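Local coordinates for protein nitrite oxidoreductase subunit A (PDB 7B04) that is a molybdopterin oxidoreductase family subunit that holds an iron-sulfur cluster and a molybdenum atom with its pterin guanylate ligands, at residues F590-D595 and E755-F760. Residues are numbered along the deposited sequence; the frame is centred on the assembly and turned at random.
Sequences FKPNLD and EDNWKF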
loop_
_atom_site.group_PDB
_atom_site.type_symbol
_atom_site.label_atom_id
_atom_site.label_comp_id
_atom_site.label_asym_id
_atom_site.label_seq_id
_atom_site.Cartn_x
_atom_site.Cartn_y
_atom_site.Cartn_z
ATOM N N PHE B 590 -30.569 10.914 -30.595
ATOM C CA PHE B 590 -31.151 11.216 -31.891
ATOM C C PHE B 590 -31.086 12.706 -32.191
ATOM O O PHE B 590 -31.398 13.116 -33.314
ATOM C CB PHE B 590 -32.591 10.698 -31.945
ATOM C CG PHE B 590 -32.691 9.200 -32.011
ATOM C CD1 PHE B 590 -32.974 8.559 -33.206
ATOM C CD2 PHE B 590 -32.475 8.430 -30.881
ATOM C CE1 PHE B 590 -33.071 7.179 -33.259
ATOM C CE2 PHE B 590 -32.570 7.049 -30.929
ATOM C CZ PHE B 590 -32.867 6.425 -32.122
ATOM N N LYS B 591 -30.695 13.522 -31.209
ATOM C CA LYS B 591 -30.505 14.962 -31.403
ATOM C C LYS B 591 -29.184 15.413 -30.783
ATOM O O LYS B 591 -29.166 16.166 -29.804
ATOM C CB LYS B 591 -31.672 15.735 -30.796
ATOM C CG LYS B 591 -32.942 15.754 -31.628
ATOM C CD LYS B 591 -34.135 16.010 -30.714
ATOM C CE LYS B 591 -35.258 16.708 -31.435
ATOM N NZ LYS B 591 -34.734 17.554 -32.527
ATOM N N PRO B 592 -28.049 14.920 -31.295
ATOM C CA PRO B 592 -26.747 15.343 -30.766
ATOM C C PRO B 592 -26.294 16.657 -31.385
ATOM O O PRO B 592 -26.603 16.982 -32.536
ATOM C CB PRO B 592 -25.820 14.198 -31.190
ATOM C CG PRO B 592 -26.350 13.843 -32.528
ATOM C CD PRO B 592 -27.868 14.013 -32.455
ATOM N N ASN B 593 -25.562 17.443 -30.594
ATOM C CA ASN B 593 -25.030 18.708 -31.090
ATOM C C ASN B 593 -23.643 18.484 -31.683
ATOM O O ASN B 593 -22.727 17.996 -30.999
ATOM C CB ASN B 593 -24.979 19.762 -29.992
ATOM C CG ASN B 593 -24.783 21.147 -30.535
ATOM O OD1 ASN B 593 -24.757 21.343 -31.751
ATOM N ND2 ASN B 593 -24.688 22.123 -29.651
ATOM N N LEU B 594 -23.483 18.868 -32.949
ATOM C CA LEU B 594 -22.240 18.665 -33.681
ATOM C C LEU B 594 -21.500 19.983 -33.908
ATOM O O LEU B 594 -20.658 20.083 -34.804
ATOM C CB LEU B 594 -22.539 17.975 -35.015
ATOM C CG LEU B 594 -22.544 16.441 -34.915
ATOM C CD1 LEU B 594 -23.949 15.939 -34.636
ATOM C CD2 LEU B 594 -21.968 15.802 -36.173
ATOM N N ASP B 595 -21.808 21.006 -33.106
ATOM C CA ASP B 595 -21.107 22.275 -33.149
ATOM C C ASP B 595 -19.984 22.234 -32.129
ATOM O O ASP B 595 -20.265 22.042 -30.933
ATOM C CB ASP B 595 -22.060 23.416 -32.827
ATOM C CG ASP B 595 -21.445 24.779 -33.068
ATOM O OD1 ASP B 595 -20.765 24.961 -34.094
ATOM O OD2 ASP B 595 -21.652 25.673 -32.224
ATOM N N GLU B 755 -21.758 7.622 -35.387
ATOM C CA GLU B 755 -20.531 8.407 -35.372
ATOM C C GLU B 755 -20.776 9.850 -34.950
ATOM O O GLU B 755 -19.844 10.507 -34.475
ATOM C CB GLU B 755 -19.856 8.333 -36.741
ATOM C CG GLU B 755 -18.823 7.215 -36.818
ATOM C CD GLU B 755 -18.054 7.187 -38.123
ATOM O OE1 GLU B 755 -18.693 7.129 -39.194
ATOM O OE2 GLU B 755 -16.807 7.218 -38.074
ATOM N N ASP B 756 -21.999 10.357 -35.122
ATOM C CA ASP B 756 -22.307 11.715 -34.679
ATOM C C ASP B 756 -22.220 11.834 -33.163
ATOM O O ASP B 756 -21.758 12.855 -32.641
ATOM C CB ASP B 756 -23.687 12.134 -35.181
ATOM C CG ASP B 756 -23.773 12.150 -36.695
ATOM O OD1 ASP B 756 -22.708 12.170 -37.348
ATOM O OD2 ASP B 756 -24.902 12.149 -37.231
ATOM N N ASN B 757 -22.666 10.804 -32.440
ATOM C CA ASN B 757 -22.598 10.831 -30.985
ATOM C C ASN B 757 -21.162 10.755 -30.482
ATOM O O ASN B 757 -20.906 11.094 -29.322
ATOM C CB ASN B 757 -23.432 9.691 -30.396
ATOM C CG ASN B 757 -24.875 10.092 -30.151
ATOM O OD1 ASN B 757 -25.207 10.661 -29.110
ATOM N ND2 ASN B 757 -25.739 9.806 -31.118
ATOM N N TRP B 758 -20.233 10.281 -31.312
ATOM C CA TRP B 758 -18.816 10.197 -30.975
ATOM C C TRP B 758 -17.961 11.011 -31.943
ATOM O O TRP B 758 -16.791 10.695 -32.159
ATOM C CB TRP B 758 -18.358 8.740 -30.947
ATOM C CG TRP B 758 -19.116 7.926 -29.957
ATOM C CD1 TRP B 758 -20.230 7.180 -30.194
ATOM C CD2 TRP B 758 -18.826 7.784 -28.562
ATOM N NE1 TRP B 758 -20.652 6.575 -29.034
ATOM C CE2 TRP B 758 -19.806 6.931 -28.018
ATOM C CE3 TRP B 758 -17.831 8.293 -27.722
ATOM C CZ2 TRP B 758 -19.821 6.576 -26.672
ATOM C CZ3 TRP B 758 -17.848 7.939 -26.385
ATOM C CH2 TRP B 758 -18.836 7.089 -25.873
ATOM N N LYS B 759 -18.538 12.061 -32.533
ATOM C CA LYS B 759 -17.855 12.811 -33.585
ATOM C C LYS B 759 -16.542 13.409 -33.092
ATOM O O LYS B 759 -15.480 13.185 -33.685
ATOM C CB LYS B 759 -18.774 13.911 -34.121
ATOM C CG LYS B 759 -18.134 14.789 -35.186
ATOM C CD LYS B 759 -17.616 13.953 -36.345
ATOM C CE LYS B 759 -18.758 13.294 -37.099
ATOM N NZ LYS B 759 -18.267 12.457 -38.227
ATOM N N PHE B 760 -16.595 14.173 -32.002
ATOM C CA PHE B 760 -15.393 14.835 -31.513
ATOM C C PHE B 760 -14.410 13.856 -30.882
ATOM O O PHE B 760 -13.210 14.147 -30.834
ATOM C CB PHE B 760 -15.780 15.940 -30.532
ATOM C CG PHE B 760 -16.713 16.959 -31.116
ATOM C CD1 PHE B 760 -16.238 17.934 -31.976
ATOM C CD2 PHE B 760 -18.065 16.932 -30.822
ATOM C CE1 PHE B 760 -17.094 18.869 -32.524
ATOM C CE2 PHE B 760 -18.926 17.865 -31.367
ATOM C CZ PHE B 760 -18.439 18.835 -32.219
#
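Phe760 reaches the loop 590-595 with the far end of its ring, meeting backbone rather than side chains. Asn593 O lies at the ring edge, in its plane, 3.8 Å from CE2, an approach that suits the slightly positive rim of an aromatic ring, while CZ lies 3.6 Å from Leu594 O. The ring is buried, covered also by Pro596, Val768 and Arg772, and Arg772 NH2 hydrogen-bonds to Asn593 O and Asp595 O. In an Asx turn, Asn593 OD1 accepts from Asp595 N (3.3 Å), which sits above the amide carbonyl plane, 66° out of it.

Farther in, the compact ring of Pro592 sets CG 4.1 Å from Asp756 CB and CB 4.1 Å from Asn757 OD1; ND2 of this buried amide is satisfied by Val589 O and Arg753 O. Contacts are looser on the exposed side, where Leu594 lays CD1 3.9 Å from Asp756 CB and crosses Lys759 at about a right angle. Bends at chi2 (56°) and chi3 (66°) place CD and CE of Lys759, whose aliphatic part meets the leucine while the ammonium turns off from the contact. No hydrogen bond joins the segments directly; this is peripheral loop-on-helix packing, a long loop laid across the junction of helices 753-757 and 759-762.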